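Local coordinates for Abbfa_003403 (Acinetobacter baumannii, PDB 4ZXH), which probably assembles a peptide product as a four-domain nonribosomal peptide synthetase, carrying intermediates on a phosphopantetheine arm and releasing the product through a thioesterase domain, at residues S20-L24 against Q296-T300; L24-Y28 against S1008-V1012. All coordinates share one frame; numbering follows the deposited sequence.

Interaction 1: residues S20-L24 against Q296-T300. With PNS (4'-phosphopantetheine), chain B.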
ATOM      1  N   SER A  20     -27.586  -9.027  12.095  1.00 35.00           N
ATOM      2  CA  SER A  20     -27.713  -7.595  12.346  1.00 35.57           C
ATOM      3  C   SER A  20     -26.613  -6.837  11.634  1.00 33.86           C
ATOM      4  O   SER A  20     -25.598  -7.425  11.264  1.00 36.88           O
ATOM      5  CB  SER A  20     -27.623  -7.309  13.832  1.00 37.62           C
ATOM      6  OG  SER A  20     -26.314  -7.621  14.282  1.00 48.46           O
ATOM      7  N   SER A  21     -26.783  -5.532  11.476  1.00 32.18           N
ATOM      8  CA  SER A  21     -25.698  -4.710  10.930  1.00 35.98           C
ATOM      9  C   SER A  21     -24.447  -4.668  11.832  1.00 40.27           C
ATOM     10  O   SER A  21     -23.321  -4.497  11.338  1.00 44.16           O
ATOM     11  CB  SER A  21     -26.197  -3.296  10.665  1.00 47.60           C
ATOM     12  OG  SER A  21     -27.098  -3.285   9.565  1.00 65.87           O
ATOM     13  N   GLU A  22     -24.638  -4.846  13.141  1.00 37.58           N
ATOM     14  CA  GLU A  22     -23.512  -4.902  14.072  1.00 31.99           C
ATOM     15  C   GLU A  22     -22.688  -6.170  13.884  1.00 29.28           C
ATOM     16  O   GLU A  22     -21.537  -6.241  14.303  1.00 26.38           O
ATOM     17  CB  GLU A  22     -23.998  -4.830  15.511  1.00 36.49           C
ATOM     18  CG  GLU A  22     -24.674  -3.524  15.889  1.00 50.03           C
ATOM     19  CD  GLU A  22     -26.152  -3.530  15.565  1.00 51.50           C
ATOM     20  OE1 GLU A  22     -26.537  -4.240  14.616  1.00 52.00           O
ATOM     21  OE2 GLU A  22     -26.931  -2.872  16.290  1.00 52.86           O
ATOM     22  N   GLN A  23     -23.295  -7.174  13.262  1.00 27.02           N
ATOM     23  CA  GLN A  23     -22.630  -8.443  13.010  1.00 26.50           C
ATOM     24  C   GLN A  23     -21.934  -8.474  11.642  1.00 31.72           C
ATOM     25  O   GLN A  23     -20.924  -9.151  11.453  1.00 26.93           O
ATOM     26  CB  GLN A  23     -23.650  -9.576  13.085  1.00 28.80           C
ATOM     27  CG  GLN A  23     -23.911 -10.131  14.478  1.00 24.70           C
ATOM     28  CD  GLN A  23     -25.037 -11.142  14.455  1.00 28.27           C
ATOM     29  OE1 GLN A  23     -26.117 -10.873  13.934  1.00 30.09           O
ATOM     30  NE2 GLN A  23     -24.773 -12.328  14.974  1.00 23.63           N
ATOM     31  N   LEU A  24     -22.503  -7.749  10.687  1.00 32.86           N
ATOM     32  CA  LEU A  24     -22.035  -7.764   9.313  1.00 29.52           C
ATOM     33  C   LEU A  24     -20.549  -7.439   9.193  1.00 33.71           C
ATOM     34  O   LEU A  24     -19.806  -8.140   8.505  1.00 40.12           O
ATOM     35  CB  LEU A  24     -22.864  -6.778   8.495  1.00 27.49           C
ATOM     36  CG  LEU A  24     -22.384  -6.335   7.124  1.00 28.47           C
ATOM     37  CD1 LEU A  24     -22.221  -7.525   6.233  1.00 26.30           C
ATOM     38  CD2 LEU A  24     -23.407  -5.352   6.555  1.00 28.50           C
ATOM     39  N   GLN A 296     -24.602  -9.704  19.735  1.00 34.27           N
ATOM     40  CA  GLN A 296     -23.567  -8.762  19.338  1.00 24.30           C
ATOM     41  C   GLN A 296     -24.217  -7.417  18.995  1.00 30.01           C
ATOM     42  O   GLN A 296     -24.803  -7.237  17.923  1.00 35.10           O
ATOM     43  CB  GLN A 296     -22.745  -9.364  18.186  1.00 30.16           C
ATOM     44  CG  GLN A 296     -21.901  -8.464  17.278  1.00 34.48           C
ATOM     45  CD  GLN A 296     -21.319  -7.236  17.933  1.00 37.23           C
ATOM     46  OE1 GLN A 296     -21.046  -7.208  19.132  1.00 37.67           O
ATOM     47  NE2 GLN A 296     -21.079  -6.214  17.121  1.00 36.96           N
ATOM     48  N   PHE A 297     -24.124  -6.492  19.951  1.00 28.83           N
ATOM     49  CA  PHE A 297     -24.874  -5.236  19.930  1.00 31.50           C
ATOM     50  C   PHE A 297     -23.934  -4.037  19.865  1.00 32.54           C
ATOM     51  O   PHE A 297     -24.368  -2.896  19.726  1.00 36.31           O
ATOM     52  CB  PHE A 297     -25.766  -5.116  21.170  1.00 27.96           C
ATOM     53  CG  PHE A 297     -26.863  -6.136  21.235  1.00 36.73           C
ATOM     54  CD1 PHE A 297     -28.032  -5.966  20.502  1.00 42.08           C
ATOM     55  CD2 PHE A 297     -26.737  -7.257  22.038  1.00 37.03           C
ATOM     56  CE1 PHE A 297     -29.057  -6.905  20.561  1.00 43.56           C
ATOM     57  CE2 PHE A 297     -27.755  -8.204  22.103  1.00 41.87           C
ATOM     58  CZ  PHE A 297     -28.916  -8.029  21.364  1.00 40.55           C
ATOM     59  N   VAL A 298     -22.641  -4.314  19.970  1.00 28.16           N
ATOM     60  CA  VAL A 298     -21.615  -3.287  19.978  1.00 28.18           C
ATOM     61  C   VAL A 298     -21.453  -2.627  18.610  1.00 30.09           C
ATOM     62  O   VAL A 298     -21.285  -3.315  17.618  1.00 25.40           O
ATOM     63  CB  VAL A 298     -20.277  -3.902  20.407  1.00 27.65           C
ATOM     64  CG1 VAL A 298     -19.109  -3.068  19.951  1.00 25.92           C
ATOM     65  CG2 VAL A 298     -20.260  -4.090  21.900  1.00 25.33           C
ATOM     66  N   ASN A 299     -21.505  -1.298  18.562  1.00 37.27           N
ATOM     67  CA  ASN A 299     -21.314  -0.560  17.313  1.00 25.43           C
ATOM     68  C   ASN A 299     -20.124   0.412  17.358  1.00 29.68           C
ATOM     69  O   ASN A 299     -19.961   1.184  18.298  1.00 30.71           O
ATOM     70  CB  ASN A 299     -22.587   0.210  16.946  1.00 26.64           C
ATOM     71  CG  ASN A 299     -22.549   0.774  15.525  1.00 47.35           C
ATOM     72  OD1 ASN A 299     -22.043   0.133  14.583  1.00 48.92           O
ATOM     73  ND2 ASN A 299     -23.091   1.979  15.362  1.00 43.41           N
ATOM     74  N   THR A 300     -19.290   0.373  16.332  1.00 34.69           N
ATOM     75  CA  THR A 300     -18.172   1.287  16.256  1.00 30.81           C
ATOM     76  C   THR A 300     -18.682   2.672  15.842  1.00 30.12           C
ATOM     77  O   THR A 300     -19.550   2.780  14.981  1.00 26.98           O
ATOM     78  CB  THR A 300     -17.106   0.779  15.243  1.00 53.89           C
ATOM     79  OG1 THR A 300     -16.637  -0.514  15.640  1.00 52.94           O
ATOM     80  CG2 THR A 300     -15.920   1.730  15.161  1.00 52.26           C
TER
HETATM   81  O23 PNS B1401     -15.520  -2.113   2.962  1.00 28.78           O
HETATM   82  P24 PNS B1401     -16.948  -2.499   3.248  1.00 28.70           P
HETATM   83  O25 PNS B1401     -18.048  -1.698   2.606  1.00 28.18           O
HETATM   84  O27 PNS B1401     -17.106  -2.364   4.848  1.00 38.06           O
HETATM   85  C28 PNS B1401     -16.222  -3.058   5.723  1.00 36.72           C
HETATM   86  C29 PNS B1401     -16.648  -2.797   7.157  1.00 39.68           C
HETATM   87  C30 PNS B1401     -18.100  -3.270   7.250  1.00 38.81           C
HETATM   88  C31 PNS B1401     -16.542  -1.301   7.452  1.00 37.31           C
HETATM   89  C32 PNS B1401     -15.715  -3.556   8.112  1.00 36.28           C
HETATM   90  O33 PNS B1401     -14.369  -3.331   7.663  1.00 31.14           O
HETATM   91  C34 PNS B1401     -15.922  -3.102   9.544  1.00 36.04           C
HETATM   92  O35 PNS B1401     -16.998  -3.236  10.126  1.00 32.67           O
HETATM   93  N36 PNS B1401     -14.898  -2.554  10.184  1.00 29.27           N
HETATM   94  C37 PNS B1401     -14.998  -2.086  11.557  1.00 25.61           C
HETATM   95  C38 PNS B1401     -13.977  -2.864  12.386  1.00 31.38           C
HETATM   96  C39 PNS B1401     -14.500  -3.053  13.777  0.50 37.97           C
HETATM   97  O40 PNS B1401     -15.687  -3.261  13.976  0.50 45.27           O
HETATM   98  N41 PNS B1401     -13.569  -2.971  14.717  0.50 35.69           N
HETATM   99  C42 PNS B1401     -13.731  -3.109  16.144  0.50 33.92           C
HETATM  100  C43 PNS B1401     -12.407  -2.580  16.656  0.50 32.12           C
HETATM  101  S44 PNS B1401     -12.656  -0.863  17.126  0.50 61.73           S
HETATM  102  O   HOH W   1     -27.419  -8.697  17.020  1.00 31.03           O
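The amide of Gln296 reaches across to the first turn of helix 21-32 and donates from NE2 to Glu22 O, a bond of 2.9 Å, almost straight at 171°. The acceptor lies in the plane of the glutamine amide, whereas the donor stands above the plane of the Glu22 carbonyl. The same NE2 donates to Val298 O at 2.9 Å, using a lone pair of that carbonyl, so the two N-H groups join the helix to the loop's backbone. A weak bond from Val298 N to Gln296 OE1 helps fix the rotation of the amide. Glutamine suits the place because its side chain, with CG anti to the backbone N (chi1 160°) and a bend at chi2, folds back over its loop and still meets the helix. Glu22 lies alongside: its CB comes 3.8 Å from Val298 O, while OE2 of its carboxylate is hydrogen-bonded to the Tyr183 hydroxyl. Gln23 and Gln296 slide past one another in opposite directions, CG against CG at 3.8 Å.

Behind this shell is a capping box. Ser20 N donates to Gln23 OE1 at 3.0 Å, and Ser20 OG weakly receives Gln23 N, fitting serine to an N-cap. A water bridges Ser20 OG and Gln296 O. Gln23 NE2 is held by Gln84 and Ala148; Asn299 ND2 is bonded to the carbonyls of Gln331 and Ile333, and OD1 to Phe335 N-H. Thr300 OG1 makes a weak bond to O40 of 4'-phosphopantetheine, 3.3 Å away.

The loop runs toward strand 302-306, with Phe297 set edge-to-face against Tyr183 of helix 179-187. Gln296 touches His147, while Asp151 accepts from Phe297 N; both belong to the HHxxxD signature of condensation domains. Helix 335-342 touches Leu24 and Thr300.

Interaction 2: residues L24-Y28 against S1008-V1012. With PNS (4'-phosphopantetheine), chain B.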
ATOM      1  N   LEU A  24     -22.503  -7.749  10.687  1.00 32.86           N
ATOM      2  CA  LEU A  24     -22.035  -7.764   9.313  1.00 29.52           C
ATOM      3  C   LEU A  24     -20.549  -7.439   9.193  1.00 33.71           C
ATOM      4  O   LEU A  24     -19.806  -8.140   8.505  1.00 40.12           O
ATOM      5  CB  LEU A  24     -22.864  -6.778   8.495  1.00 27.49           C
ATOM      6  CG  LEU A  24     -22.384  -6.335   7.124  1.00 28.47           C
ATOM      7  CD1 LEU A  24     -22.221  -7.525   6.233  1.00 26.30           C
ATOM      8  CD2 LEU A  24     -23.407  -5.352   6.555  1.00 28.50           C
ATOM      9  N   GLY A  25     -20.111  -6.387   9.871  1.00 23.86           N
ATOM     10  CA  GLY A  25     -18.727  -5.964   9.760  1.00 22.72           C
ATOM     11  C   GLY A  25     -17.734  -6.996  10.264  1.00 24.23           C
ATOM     12  O   GLY A  25     -16.730  -7.266   9.612  1.00 23.09           O
ATOM     13  N   ILE A  26     -17.989  -7.563  11.437  1.00 25.50           N
ATOM     14  CA  ILE A  26     -17.099  -8.594  11.953  1.00 28.40           C
ATOM     15  C   ILE A  26     -17.101  -9.812  11.043  1.00 29.09           C
ATOM     16  O   ILE A  26     -16.045 -10.351  10.687  1.00 30.55           O
ATOM     17  CB  ILE A  26     -17.504  -9.077  13.339  1.00 32.09           C
ATOM     18  CG1 ILE A  26     -17.781  -7.905  14.298  1.00 34.65           C
ATOM     19  CG2 ILE A  26     -16.476 -10.056  13.834  1.00 23.40           C
ATOM     20  CD1 ILE A  26     -16.612  -7.055  14.558  1.00 43.23           C
ATOM     21  N   TRP A  27     -18.305 -10.256  10.698  1.00 23.06           N
ATOM     22  CA  TRP A  27     -18.481 -11.402   9.822  1.00 24.05           C
ATOM     23  C   TRP A  27     -17.654 -11.212   8.570  1.00 27.21           C
ATOM     24  O   TRP A  27     -16.805 -12.049   8.242  1.00 26.45           O
ATOM     25  CB  TRP A  27     -19.944 -11.587   9.465  1.00 22.60           C
ATOM     26  CG  TRP A  27     -20.224 -12.860   8.778  1.00 32.57           C
ATOM     27  CD1 TRP A  27     -20.640 -14.033   9.351  1.00 35.41           C
ATOM     28  CD2 TRP A  27     -20.132 -13.112   7.369  1.00 34.89           C
ATOM     29  NE1 TRP A  27     -20.815 -14.999   8.381  1.00 34.18           N
ATOM     30  CE2 TRP A  27     -20.504 -14.460   7.158  1.00 32.89           C
ATOM     31  CE3 TRP A  27     -19.770 -12.330   6.263  1.00 33.10           C
ATOM     32  CZ2 TRP A  27     -20.518 -15.040   5.892  1.00 30.24           C
ATOM     33  CZ3 TRP A  27     -19.786 -12.909   5.007  1.00 27.31           C
ATOM     34  CH2 TRP A  27     -20.166 -14.247   4.830  1.00 29.68           C
ATOM     35  N   TYR A  28     -17.884 -10.088   7.895  1.00 28.38           N
ATOM     36  CA  TYR A  28     -17.178  -9.782   6.659  1.00 33.69           C
ATOM     37  C   TYR A  28     -15.657  -9.887   6.811  1.00 30.67           C
ATOM     38  O   TYR A  28     -14.981 -10.510   5.987  1.00 30.10           O
ATOM     39  CB  TYR A  28     -17.566  -8.387   6.165  1.00 31.03           C
ATOM     40  CG  TYR A  28     -16.940  -8.007   4.847  1.00 24.54           C
ATOM     41  CD1 TYR A  28     -17.413  -8.528   3.650  1.00 28.68           C
ATOM     42  CD2 TYR A  28     -15.885  -7.115   4.797  1.00 24.43           C
ATOM     43  CE1 TYR A  28     -16.836  -8.172   2.432  1.00 26.43           C
ATOM     44  CE2 TYR A  28     -15.306  -6.762   3.597  1.00 25.29           C
ATOM     45  CZ  TYR A  28     -15.779  -7.286   2.413  1.00 26.28           C
ATOM     46  OH  TYR A  28     -15.188  -6.909   1.216  1.00 40.27           O
ATOM     47  N   SER A1008     -19.308  -3.503   1.023  1.00 21.30           N
ATOM     48  CA  SER A1008     -18.996  -4.798   1.598  1.00 31.92           C
ATOM     49  C   SER A1008     -20.117  -5.860   1.553  1.00 34.56           C
ATOM     50  O   SER A1008     -19.862  -6.959   1.083  1.00 39.27           O
ATOM     51  CB  SER A1008     -18.490  -4.570   3.017  1.00 23.69           C
ATOM     52  OG  SER A1008     -17.158  -4.063   2.917  1.00 27.54           O
ATOM     53  N   LEU A1009     -21.339  -5.560   1.984  1.00 36.25           N
ATOM     54  CA  LEU A1009     -22.413  -6.557   1.846  1.00 30.43           C
ATOM     55  C   LEU A1009     -22.636  -6.944   0.372  1.00 37.43           C
ATOM     56  O   LEU A1009     -22.731  -8.135   0.054  1.00 42.40           O
ATOM     57  CB  LEU A1009     -23.722  -6.055   2.455  1.00 31.36           C
ATOM     58  CG  LEU A1009     -24.923  -7.003   2.374  1.00 34.90           C
ATOM     59  CD1 LEU A1009     -24.509  -8.419   2.766  1.00 41.84           C
ATOM     60  CD2 LEU A1009     -26.095  -6.537   3.234  1.00 23.51           C
ATOM     61  N   LEU A1010     -22.700  -5.960  -0.526  1.00 30.83           N
ATOM     62  CA  LEU A1010     -22.850  -6.253  -1.962  1.00 34.30           C
ATOM     63  C   LEU A1010     -21.779  -7.200  -2.489  1.00 33.96           C
ATOM     64  O   LEU A1010     -22.079  -8.104  -3.259  1.00 40.97           O
ATOM     65  CB  LEU A1010     -22.811  -4.980  -2.808  1.00 34.20           C
ATOM     66  CG  LEU A1010     -24.090  -4.163  -2.925  1.00 36.18           C
ATOM     67  CD1 LEU A1010     -24.005  -3.282  -4.152  1.00 43.01           C
ATOM     68  CD2 LEU A1010     -25.276  -5.064  -3.007  1.00 28.71           C
ATOM     69  N   ALA A1011     -20.532  -6.980  -2.078  1.00 28.68           N
ATOM     70  CA  ALA A1011     -19.429  -7.849  -2.470  1.00 25.98           C
ATOM     71  C   ALA A1011     -19.672  -9.303  -2.066  1.00 32.78           C
ATOM     72  O   ALA A1011     -19.301 -10.216  -2.802  1.00 32.94           O
ATOM     73  CB  ALA A1011     -18.142  -7.361  -1.874  1.00 20.31           C
ATOM     74  N   VAL A1012     -20.287  -9.523  -0.905  1.00 34.91           N
ATOM     75  CA  VAL A1012     -20.610 -10.884  -0.493  1.00 34.06           C
ATOM     76  C   VAL A1012     -21.664 -11.475  -1.421  1.00 35.73           C
ATOM     77  O   VAL A1012     -21.556 -12.620  -1.835  1.00 34.38           O
ATOM     78  CB  VAL A1012     -21.106 -10.951   0.957  1.00 36.74           C
ATOM     79  CG1 VAL A1012     -21.783 -12.270   1.199  1.00 23.93           C
ATOM     80  CG2 VAL A1012     -19.947 -10.750   1.939  1.00 22.50           C
TER
HETATM   81  O23 PNS B1401     -15.520  -2.113   2.962  1.00 28.78           O
HETATM   82  P24 PNS B1401     -16.948  -2.499   3.248  1.00 28.70           P
HETATM   83  O25 PNS B1401     -18.048  -1.698   2.606  1.00 28.18           O
HETATM   84  O27 PNS B1401     -17.106  -2.364   4.848  1.00 38.06           O
HETATM   85  C28 PNS B1401     -16.222  -3.058   5.723  1.00 36.72           C
HETATM   86  C29 PNS B1401     -16.648  -2.797   7.157  1.00 39.68           C
HETATM   87  C30 PNS B1401     -18.100  -3.270   7.250  1.00 38.81           C
HETATM   88  C31 PNS B1401     -16.542  -1.301   7.452  1.00 37.31           C
HETATM   89  C32 PNS B1401     -15.715  -3.556   8.112  1.00 36.28           C
HETATM   90  O33 PNS B1401     -14.369  -3.331   7.663  1.00 31.14           O
HETATM   91  C34 PNS B1401     -15.922  -3.102   9.544  1.00 36.04           C
HETATM   92  O35 PNS B1401     -16.998  -3.236  10.126  1.00 32.67           O
HETATM   93  N36 PNS B1401     -14.898  -2.554  10.184  1.00 29.27           N
HETATM   94  C37 PNS B1401     -14.998  -2.086  11.557  1.00 25.61           C
HETATM   95  C38 PNS B1401     -13.977  -2.864  12.386  1.00 31.38           C
HETATM   96  C39 PNS B1401     -14.500  -3.053  13.777  0.50 37.97           C
HETATM   97  O40 PNS B1401     -15.687  -3.261  13.976  0.50 45.27           O
HETATM   98  N41 PNS B1401     -13.569  -2.971  14.717  0.50 35.69           N
HETATM   99  C42 PNS B1401     -13.731  -3.109  16.144  0.50 33.92           C
HETATM  100  C43 PNS B1401     -12.407  -2.580  16.656  0.50 32.12           C
HETATM  101  S44 PNS B1401     -12.656  -0.863  17.126  0.50 61.73           S
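Ser1008 gives its backbone N-H to phosphate oxygen O25 of 4'-phosphopantetheine at 2.7 Å and turns its CB onto the ring of Tyr28. Its OG is bonded covalently to P24, so the serine is the attachment point of the prosthetic arm, the role its hydroxyl serves in carrier domains. CB stands 3.8 Å from the centroid of the Tyr28 ring and only 7° from the ring normal, a CH-pi contact over the face; OG lies over the same ring toward its rim, 3.3 Å from CE2. Tyr28 brings its ring here because CG is anti to the backbone N (chi1 -177°), and a flat aromatic suits the small serine, which rests upon it while bearing a phosphate.

At the tyrosine's edge, in the ring plane, sits Val1012 CG2, 3.8 Å from CD1. The same methyl meets the edge of Trp27 at CZ3, its branched side chain filling the angle between two aromatics. Leu24 CD2 and Leu1009 CB meet at 4.2 Å, the side chains crossing at about a right angle. Gly25, without a side chain, lets O35 of the arm lie 3.3 Å from its CA.

The segments 24-28 and 1008-1012 cross at 51°, their local axes 10.9 Å apart at closest approach. Ile82 of strand 81-87 touches both, through Leu24, Trp27, Leu1009 and Val1012, while helix 1028-1033 backs Ala1011 and Val1012.

Interactions 1 and 2 share helix 21-32 and Leu24, and their centres are 12 Å apart. In interaction 1 the helix start is fastened to a loop of its own condensation domain; in interaction 2 the next turn receives the carrier domain, from far along the chain. The phosphopantetheine joins them: fixed on Ser1008 by its phosphorus, it passes the helix near Gly25 and reaches Thr300 at the loop, extending beyond to its terminal sulfur. At the same O40 that Thr300 meets, Ile26 CD1 lies 3.9 Å away. Arg346 and Asn351 add hydrogen bonds to the arm. The arrangement is consistent with a carrier delivering its thiol into the condensation active site.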